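Local coordinates for DUF2442 domain-containing protein (Nitrosomonas europaea, PDB 2AUW), which is of unknown function but may bind DNA, a role only tentatively assigned to it, at residues 10-22 with 55-69. Residues are numbered along the deposited sequence; the frame is centred on the assembly and turned at random.
Sequences KLTAVEALAPYRL and FARVHIAEWEGSVEW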
ATOM      1  N   LYS B  10       6.102  11.730  -9.210  1.00 24.38           N
ATOM      2  CA  LYS B  10       6.471  11.409 -10.586  1.00 24.99           C
ATOM      3  C   LYS B  10       7.124  12.645 -11.180  1.00 23.84           C
ATOM      4  O   LYS B  10       6.667  13.748 -10.947  1.00 23.76           O
ATOM      5  CB  LYS B  10       5.228  11.064 -11.436  1.00 26.00           C
ATOM      6  CG  LYS B  10       4.494   9.804 -10.979  1.00 30.88           C
ATOM      7  CD  LYS B  10       3.036   9.815 -11.492  1.00 34.45           C
ATOM      8  CE  LYS B  10       2.136   8.904 -10.665  1.00 38.23           C
ATOM      9  NZ  LYS B  10       2.081   7.505 -11.197  1.00 42.15           N
ATOM     10  N   LEU B  11       8.213  12.443 -11.899  1.00 23.34           N
ATOM     11  CA  LEU B  11       8.881  13.517 -12.624  1.00 24.19           C
ATOM     12  C   LEU B  11       8.105  13.761 -13.902  1.00 24.33           C
ATOM     13  O   LEU B  11       8.059  12.904 -14.790  1.00 24.12           O
ATOM     14  CB  LEU B  11      10.332  13.129 -12.962  1.00 24.17           C
ATOM     15  CG  LEU B  11      11.148  14.158 -13.747  1.00 24.09           C
ATOM     16  CD1 LEU B  11      11.238  15.499 -12.961  1.00 21.88           C
ATOM     17  CD2 LEU B  11      12.520  13.643 -14.141  1.00 25.17           C
ATOM     18  N   THR B  12       7.524  14.952 -13.990  1.00 24.98           N
ATOM     19  CA  THR B  12       6.653  15.297 -15.117  1.00 25.33           C
ATOM     20  C   THR B  12       7.240  16.296 -16.105  1.00 26.24           C
ATOM     21  O   THR B  12       6.678  16.469 -17.189  1.00 27.19           O
ATOM     22  CB  THR B  12       5.283  15.824 -14.617  1.00 24.93           C
ATOM     23  OG1 THR B  12       5.471  17.025 -13.846  1.00 24.41           O
ATOM     24  CG2 THR B  12       4.609  14.814 -13.728  1.00 25.41           C
ATOM     25  N   ALA B  13       8.352  16.967 -15.751  1.00 26.08           N
ATOM     26  CA  ALA B  13       9.070  17.829 -16.687  1.00 26.22           C
ATOM     27  C   ALA B  13      10.453  18.111 -16.125  1.00 26.55           C
ATOM     28  O   ALA B  13      10.604  18.289 -14.910  1.00 25.45           O
ATOM     29  CB  ALA B  13       8.321  19.180 -16.884  1.00 26.72           C
ATOM     30  N   VAL B  14      11.435  18.157 -17.019  1.00 27.24           N
ATOM     31  CA  VAL B  14      12.797  18.657 -16.670  1.00 27.67           C
ATOM     32  C   VAL B  14      13.291  19.650 -17.737  1.00 28.77           C
ATOM     33  O   VAL B  14      13.127  19.429 -18.940  1.00 29.57           O
ATOM     34  CB  VAL B  14      13.818  17.507 -16.474  1.00 26.41           C
ATOM     35  CG1 VAL B  14      14.000  16.700 -17.748  1.00 26.16           C
ATOM     36  CG2 VAL B  14      15.225  18.019 -15.965  1.00 26.87           C
ATOM     37  N   GLU B  15      13.906  20.735 -17.275  0.50 28.75           N
ATOM     38  CA  GLU B  15      14.371  21.808 -18.151  0.50 29.02           C
ATOM     39  C   GLU B  15      15.769  22.252 -17.722  0.50 29.16           C
ATOM     40  O   GLU B  15      15.961  22.609 -16.561  0.50 28.93           O
ATOM     41  CB  GLU B  15      13.408  22.989 -18.031  0.50 28.94           C
ATOM     42  CG  GLU B  15      13.912  24.297 -18.619  0.50 28.95           C
ATOM     43  CD  GLU B  15      12.937  25.447 -18.442  0.50 29.60           C
ATOM     44  OE1 GLU B  15      13.018  26.402 -19.243  0.50 28.67           O
ATOM     45  OE2 GLU B  15      12.111  25.417 -17.504  0.50 30.32           O
ATOM     46  N   ALA B  16      16.719  22.250 -18.664  1.00 29.51           N
ATOM     47  CA  ALA B  16      18.063  22.748 -18.405  1.00 29.63           C
ATOM     48  C   ALA B  16      18.010  24.260 -18.314  1.00 29.75           C
ATOM     49  O   ALA B  16      17.528  24.931 -19.257  1.00 30.26           O
ATOM     50  CB  ALA B  16      18.998  22.330 -19.530  1.00 29.61           C
ATOM     51  N   LEU B  17      18.463  24.804 -17.189  1.00 29.21           N
ATOM     52  CA  LEU B  17      18.654  26.241 -17.069  1.00 29.45           C
ATOM     53  C   LEU B  17      20.120  26.566 -17.450  1.00 29.99           C
ATOM     54  O   LEU B  17      20.794  25.750 -18.088  1.00 29.42           O
ATOM     55  CB  LEU B  17      18.322  26.731 -15.650  1.00 29.64           C
ATOM     56  CG  LEU B  17      16.937  26.372 -15.073  1.00 29.44           C
ATOM     57  CD1 LEU B  17      16.694  27.004 -13.723  1.00 30.83           C
ATOM     58  CD2 LEU B  17      15.822  26.752 -16.038  1.00 30.46           C
ATOM     59  N   ALA B  18      20.616  27.732 -17.045  1.00 30.74           N
ATOM     60  CA  ALA B  18      22.063  28.010 -17.152  1.00 32.44           C
ATOM     61  C   ALA B  18      22.890  26.912 -16.424  1.00 33.17           C
ATOM     62  O   ALA B  18      22.526  26.498 -15.317  1.00 33.29           O
ATOM     63  CB  ALA B  18      22.363  29.389 -16.601  1.00 32.19           C
ATOM     64  N   PRO B  19      23.976  26.407 -17.059  1.00 34.02           N
ATOM     65  CA  PRO B  19      24.763  25.322 -16.441  1.00 34.13           C
ATOM     66  C   PRO B  19      25.202  25.662 -15.015  1.00 33.41           C
ATOM     67  O   PRO B  19      25.706  26.763 -14.792  1.00 34.20           O
ATOM     68  CB  PRO B  19      25.978  25.187 -17.362  1.00 34.80           C
ATOM     69  CG  PRO B  19      25.563  25.796 -18.671  1.00 34.81           C
ATOM     70  CD  PRO B  19      24.509  26.811 -18.379  1.00 34.34           C
ATOM     71  N   TYR B  20      25.004  24.758 -14.047  1.00 31.82           N
ATOM     72  CA  TYR B  20      24.475  23.417 -14.288  1.00 30.38           C
ATOM     73  C   TYR B  20      23.198  23.191 -13.508  1.00 29.18           C
ATOM     74  O   TYR B  20      23.053  22.186 -12.794  1.00 28.18           O
ATOM     75  CB  TYR B  20      25.520  22.354 -13.942  1.00 30.88           C
ATOM     76  CG  TYR B  20      26.711  22.458 -14.851  1.00 33.02           C
ATOM     77  CD1 TYR B  20      27.836  23.214 -14.470  1.00 34.78           C
ATOM     78  CD2 TYR B  20      26.704  21.848 -16.099  1.00 33.84           C
ATOM     79  CE1 TYR B  20      28.943  23.339 -15.317  1.00 35.12           C
ATOM     80  CE2 TYR B  20      27.811  21.964 -16.962  1.00 35.70           C
ATOM     81  CZ  TYR B  20      28.928  22.712 -16.550  1.00 36.10           C
ATOM     82  OH  TYR B  20      30.007  22.839 -17.396  1.00 33.71           O
ATOM     83  N   ARG B  21      22.269  24.136 -13.637  0.60 28.49           N
ATOM     84  CA  ARG B  21      21.003  24.096 -12.893  0.60 27.82           C
ATOM     85  C   ARG B  21      19.845  23.549 -13.737  0.60 27.45           C
ATOM     86  O   ARG B  21      19.737  23.867 -14.921  0.60 27.32           O
ATOM     87  CB  ARG B  21      20.655  25.486 -12.369  0.60 27.39           C
ATOM     88  CG  ARG B  21      19.632  25.508 -11.245  0.60 27.25           C
ATOM     89  CD  ARG B  21      19.626  26.854 -10.560  0.60 28.98           C
ATOM     90  NE  ARG B  21      18.682  26.944  -9.443  0.60 30.57           N
ATOM     91  CZ  ARG B  21      18.978  26.645  -8.176  0.60 30.99           C
ATOM     92  NH1 ARG B  21      20.195  26.226  -7.859  0.60 31.01           N
ATOM     93  NH2 ARG B  21      18.057  26.767  -7.218  0.60 30.61           N
ATOM     94  N   LEU B  22      18.991  22.729 -13.115  1.00 27.24           N
ATOM     95  CA  LEU B  22      17.795  22.173 -13.777  1.00 26.06           C
ATOM     96  C   LEU B  22      16.542  22.675 -13.095  1.00 25.39           C
ATOM     97  O   LEU B  22      16.579  23.018 -11.930  1.00 24.59           O
ATOM     98  CB  LEU B  22      17.816  20.643 -13.749  1.00 26.36           C
ATOM     99  CG  LEU B  22      19.008  19.885 -14.332  1.00 25.97           C
ATOM    100  CD1 LEU B  22      18.962  18.436 -13.831  1.00 23.30           C
ATOM    101  CD2 LEU B  22      19.072  19.977 -15.873  1.00 24.13           C
ATOM    102  N   PHE B  55      24.736  19.602 -21.965  1.00 33.83           N
ATOM    103  CA  PHE B  55      23.895  19.776 -20.769  1.00 32.17           C
ATOM    104  C   PHE B  55      22.469  20.201 -21.131  1.00 31.84           C
ATOM    105  O   PHE B  55      21.495  19.727 -20.539  1.00 31.83           O
ATOM    106  CB  PHE B  55      24.514  20.822 -19.833  1.00 31.28           C
ATOM    107  CG  PHE B  55      23.691  21.099 -18.605  1.00 29.00           C
ATOM    108  CD1 PHE B  55      23.700  20.202 -17.538  1.00 27.63           C
ATOM    109  CD2 PHE B  55      22.915  22.259 -18.517  1.00 27.97           C
ATOM    110  CE1 PHE B  55      22.926  20.446 -16.395  1.00 28.87           C
ATOM    111  CE2 PHE B  55      22.155  22.520 -17.395  1.00 28.46           C
ATOM    112  CZ  PHE B  55      22.169  21.599 -16.315  1.00 27.08           C
ATOM    113  N   ALA B  56      22.369  21.108 -22.106  1.00 31.83           N
ATOM    114  CA  ALA B  56      21.088  21.614 -22.610  1.00 31.12           C
ATOM    115  C   ALA B  56      20.143  20.545 -23.154  1.00 30.76           C
ATOM    116  O   ALA B  56      18.950  20.812 -23.328  1.00 31.32           O
ATOM    117  CB  ALA B  56      21.350  22.683 -23.706  1.00 31.98           C
ATOM    118  N   ARG B  57      20.674  19.366 -23.443  0.60 30.59           N
ATOM    119  CA  ARG B  57      19.872  18.285 -24.019  0.60 30.78           C
ATOM    120  C   ARG B  57      19.288  17.308 -22.985  0.60 30.38           C
ATOM    121  O   ARG B  57      18.919  16.189 -23.337  0.60 30.41           O
ATOM    122  CB  ARG B  57      20.672  17.533 -25.090  0.60 31.11           C
ATOM    123  CG  ARG B  57      21.152  18.433 -26.240  0.60 31.81           C
ATOM    124  CD  ARG B  57      21.704  17.607 -27.396  0.60 37.22           C
ATOM    125  NE  ARG B  57      23.150  17.394 -27.288  0.60 39.37           N
ATOM    126  CZ  ARG B  57      24.077  18.141 -27.892  0.60 40.05           C
ATOM    127  NH1 ARG B  57      25.365  17.861 -27.713  0.60 39.10           N
ATOM    128  NH2 ARG B  57      23.727  19.167 -28.670  0.60 40.22           N
ATOM    129  N   VAL B  58      19.231  17.739 -21.718  1.00 30.33           N
ATOM    130  CA  VAL B  58      18.530  16.996 -20.637  1.00 29.33           C
ATOM    131  C   VAL B  58      17.051  16.711 -20.997  1.00 29.61           C
ATOM    132  O   VAL B  58      16.332  17.583 -21.560  1.00 28.18           O
ATOM    133  CB  VAL B  58      18.576  17.757 -19.286  1.00 29.00           C
ATOM    134  CG1 VAL B  58      17.690  18.991 -19.329  1.00 26.66           C
ATOM    135  CG2 VAL B  58      18.173  16.851 -18.097  1.00 27.17           C
ATOM    136  N   HIS B  59      16.603  15.502 -20.660  1.00 29.05           N
ATOM    137  CA  HIS B  59      15.199  15.130 -20.883  1.00 29.50           C
ATOM    138  C   HIS B  59      14.837  13.994 -19.927  1.00 29.71           C
ATOM    139  O   HIS B  59      15.695  13.502 -19.192  1.00 29.08           O
ATOM    140  CB  HIS B  59      15.047  14.633 -22.323  1.00 29.54           C
ATOM    141  CG  HIS B  59      16.045  13.576 -22.690  1.00 27.59           C
ATOM    142  ND1 HIS B  59      17.316  13.878 -23.138  1.00 31.25           N
ATOM    143  CD2 HIS B  59      15.981  12.229 -22.626  1.00 27.52           C
ATOM    144  CE1 HIS B  59      17.978  12.756 -23.363  1.00 27.17           C
ATOM    145  NE2 HIS B  59      17.183  11.741 -23.071  1.00 28.48           N
ATOM    146  N   ILE B  60      13.574  13.573 -19.934  1.00 29.62           N
ATOM    147  CA  ILE B  60      13.171  12.414 -19.115  1.00 29.86           C
ATOM    148  C   ILE B  60      13.417  11.139 -19.924  1.00 30.37           C
ATOM    149  O   ILE B  60      12.904  11.048 -21.037  1.00 29.61           O
ATOM    150  CB  ILE B  60      11.687  12.500 -18.699  1.00 29.64           C
ATOM    151  CG1 ILE B  60      11.407  13.772 -17.893  1.00 29.01           C
ATOM    152  CG2 ILE B  60      11.244  11.215 -17.954  1.00 30.06           C
ATOM    153  CD1 ILE B  60       9.942  13.993 -17.571  1.00 28.88           C
ATOM    154  N   ALA B  61      14.198  10.174 -19.391  1.00 30.10           N
ATOM    155  CA  ALA B  61      14.509   8.900 -20.102  1.00 30.73           C
ATOM    156  C   ALA B  61      13.253   8.118 -20.516  1.00 31.53           C
ATOM    157  O   ALA B  61      12.325   7.965 -19.711  1.00 31.16           O
ATOM    158  CB  ALA B  61      15.425   7.980 -19.267  1.00 30.99           C
ATOM    159  N   GLU B  62      13.234   7.636 -21.767  1.00 32.73           N
ATOM    160  CA  GLU B  62      12.082   6.882 -22.299  1.00 33.47           C
ATOM    161  C   GLU B  62      11.808   5.695 -21.387  1.00 33.37           C
ATOM    162  O   GLU B  62      12.711   4.895 -21.130  1.00 33.54           O
ATOM    163  CB  GLU B  62      12.312   6.364 -23.733  1.00 33.72           C
ATOM    164  CG  GLU B  62      11.090   5.602 -24.278  1.00 35.60           C
ATOM    165  CD  GLU B  62      11.338   4.790 -25.544  1.00 34.02           C
ATOM    166  OE1 GLU B  62      10.347   4.293 -26.120  1.00 36.68           O
ATOM    167  OE2 GLU B  62      12.499   4.624 -25.974  1.00 37.36           O
ATOM    168  N   TRP B  63      10.564   5.599 -20.920  1.00 33.25           N
ATOM    169  CA  TRP B  63      10.115   4.531 -20.023  1.00 34.15           C
ATOM    170  C   TRP B  63      10.800   4.549 -18.655  1.00 34.12           C
ATOM    171  O   TRP B  63      10.111   4.583 -17.646  1.00 34.56           O
ATOM    172  CB  TRP B  63      10.248   3.114 -20.641  1.00 34.13           C
ATOM    173  CG  TRP B  63       9.965   2.016 -19.602  1.00 34.20           C
ATOM    174  CD1 TRP B  63       8.733   1.627 -19.116  1.00 34.82           C
ATOM    175  CD2 TRP B  63      10.937   1.239 -18.885  1.00 34.07           C
ATOM    176  NE1 TRP B  63       8.888   0.633 -18.169  1.00 34.28           N
ATOM    177  CE2 TRP B  63      10.225   0.369 -18.012  1.00 34.93           C
ATOM    178  CE3 TRP B  63      12.340   1.169 -18.912  1.00 34.21           C
ATOM    179  CZ2 TRP B  63      10.878  -0.544 -17.158  1.00 35.61           C
ATOM    180  CZ3 TRP B  63      12.992   0.251 -18.055  1.00 35.00           C
ATOM    181  CH2 TRP B  63      12.255  -0.593 -17.200  1.00 34.63           C
ATOM    182  N   GLU B  64      12.135   4.514 -18.630  1.00 34.53           N
ATOM    183  CA  GLU B  64      12.887   4.302 -17.381  1.00 34.98           C
ATOM    184  C   GLU B  64      12.726   5.476 -16.399  1.00 34.27           C
ATOM    185  O   GLU B  64      12.679   5.273 -15.190  1.00 34.77           O
ATOM    186  CB  GLU B  64      14.355   3.912 -17.687  1.00 35.42           C
ATOM    187  CG  GLU B  64      15.127   3.334 -16.509  1.00 37.50           C
ATOM    188  CD  GLU B  64      15.802   4.425 -15.703  1.00 41.02           C
ATOM    189  OE1 GLU B  64      15.712   5.606 -16.124  1.00 40.75           O
ATOM    190  OE2 GLU B  64      16.424   4.106 -14.667  1.00 40.74           O
ATOM    191  N   GLY B  65      12.592   6.697 -16.924  1.00 33.54           N
ATOM    192  CA  GLY B  65      12.027   7.825 -16.155  1.00 32.24           C
ATOM    193  C   GLY B  65      13.037   8.715 -15.432  1.00 31.00           C
ATOM    194  O   GLY B  65      12.655   9.702 -14.790  1.00 31.34           O
ATOM    195  N   SER B  66      14.310   8.366 -15.528  0.70 31.21           N
ATOM    196  CA  SER B  66      15.346   9.159 -14.898  0.70 30.66           C
ATOM    197  C   SER B  66      15.573  10.477 -15.641  0.70 29.88           C
ATOM    198  O   SER B  66      14.958  10.757 -16.687  0.70 29.46           O
ATOM    199  CB  SER B  66      16.648   8.352 -14.739  0.70 31.05           C
ATOM    200  OG  SER B  66      17.366   8.254 -15.950  0.70 33.31           O
ATOM    201  N   VAL B  67      16.418  11.309 -15.053  1.00 28.48           N
ATOM    202  CA  VAL B  67      16.895  12.518 -15.695  1.00 28.21           C
ATOM    203  C   VAL B  67      18.065  12.092 -16.556  1.00 28.34           C
ATOM    204  O   VAL B  67      19.005  11.495 -16.070  1.00 27.32           O
ATOM    205  CB  VAL B  67      17.299  13.579 -14.640  1.00 27.51           C
ATOM    206  CG1 VAL B  67      18.079  14.747 -15.285  1.00 27.03           C
ATOM    207  CG2 VAL B  67      16.081  14.111 -13.907  1.00 27.93           C
ATOM    208  N   GLU B  68      17.999  12.369 -17.856  1.00 29.16           N
ATOM    209  CA  GLU B  68      18.949  11.796 -18.780  1.00 29.55           C
ATOM    210  C   GLU B  68      19.501  12.836 -19.752  1.00 30.39           C
ATOM    211  O   GLU B  68      18.819  13.798 -20.099  1.00 30.02           O
ATOM    212  CB  GLU B  68      18.286  10.648 -19.560  1.00 29.43           C
ATOM    213  CG  GLU B  68      19.167  10.101 -20.684  1.00 30.80           C
ATOM    214  CD  GLU B  68      18.505   8.941 -21.362  1.00 34.83           C
ATOM    215  OE1 GLU B  68      18.698   7.804 -20.880  1.00 33.90           O
ATOM    216  OE2 GLU B  68      17.790   9.177 -22.362  1.00 34.55           O
ATOM    217  N   TRP B  69      20.748  12.630 -20.162  1.00 31.34           N
ATOM    218  CA  TRP B  69      21.388  13.429 -21.204  1.00 32.38           C
ATOM    219  C   TRP B  69      21.772  12.421 -22.269  1.00 34.02           C
ATOM    220  O   TRP B  69      21.275  12.493 -23.387  1.00 34.48           O
ATOM    221  CB  TRP B  69      22.631  14.183 -20.707  1.00 30.45           C
ATOM    222  CG  TRP B  69      22.340  15.344 -19.791  1.00 29.17           C
ATOM    223  CD1 TRP B  69      22.232  16.649 -20.134  1.00 27.67           C
ATOM    224  CD2 TRP B  69      22.126  15.277 -18.374  1.00 27.12           C
ATOM    225  NE1 TRP B  69      21.989  17.421 -19.020  1.00 28.34           N
ATOM    226  CE2 TRP B  69      21.888  16.587 -17.926  1.00 26.21           C
ATOM    227  CE3 TRP B  69      22.124  14.224 -17.437  1.00 26.55           C
ATOM    228  CZ2 TRP B  69      21.648  16.884 -16.587  1.00 26.20           C
ATOM    229  CZ3 TRP B  69      21.848  14.518 -16.102  1.00 25.47           C
ATOM    230  CH2 TRP B  69      21.636  15.833 -15.686  1.00 26.29           C
TER
HETATM  231  O   HOH W   1      13.560  18.465 -21.764  1.00 45.09           O
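The ring of Phe55, at the end of helix 52-55, packs against Tyr20 and the backbone of the turn joining strands 11-16 and 21-26. CG anti to the backbone N (chi1 178°) carries it there. Tyr20 CD2 lies over one face, 3.7 Å from Phe55 CD1; with ring centroids 5.3 Å apart and planes at 85°, the pair is T-shaped, tyrosine giving the edge. The carbonyl oxygens of Leu17 and Arg21 lie at the phenylalanine's own edge, near its plane. Tyr20 follows a cis peptide bond; Pro19 CB covers one face of its ring, and the Tyr20 hydroxyl is hydrogen-bonded to Leu50 O. Leu22 CD2 packs 3.5 Å from Phe55 CZ, while Leu22 CD1 reaches Val67 CG1 tip to tip at 4.1 Å.

Val58, closing the type I turn from Phe55, splits its methyls (chi1 71°): CG1, between backbone N and carbonyl carbon, sits 3.6 Å from Ala16 CB, and CG2, anti to N, meets Val14 CG2 end on. Leu11 CD2 touches Val67 CG2 at 3.6 Å, the side chains crossing at about a right angle. One water donates to Val14 O (3.0 Å) and Val58 O (2.9 Å). Leu11, Val14 and Ala16 point toward 55-69, the classic bulge at Thr12 and Ala13, opposite Thr25, shifting the alternation: face packing of a three-stranded antiparallel sheet under the 59-60/67-68 hairpin, within the DUF2442 region.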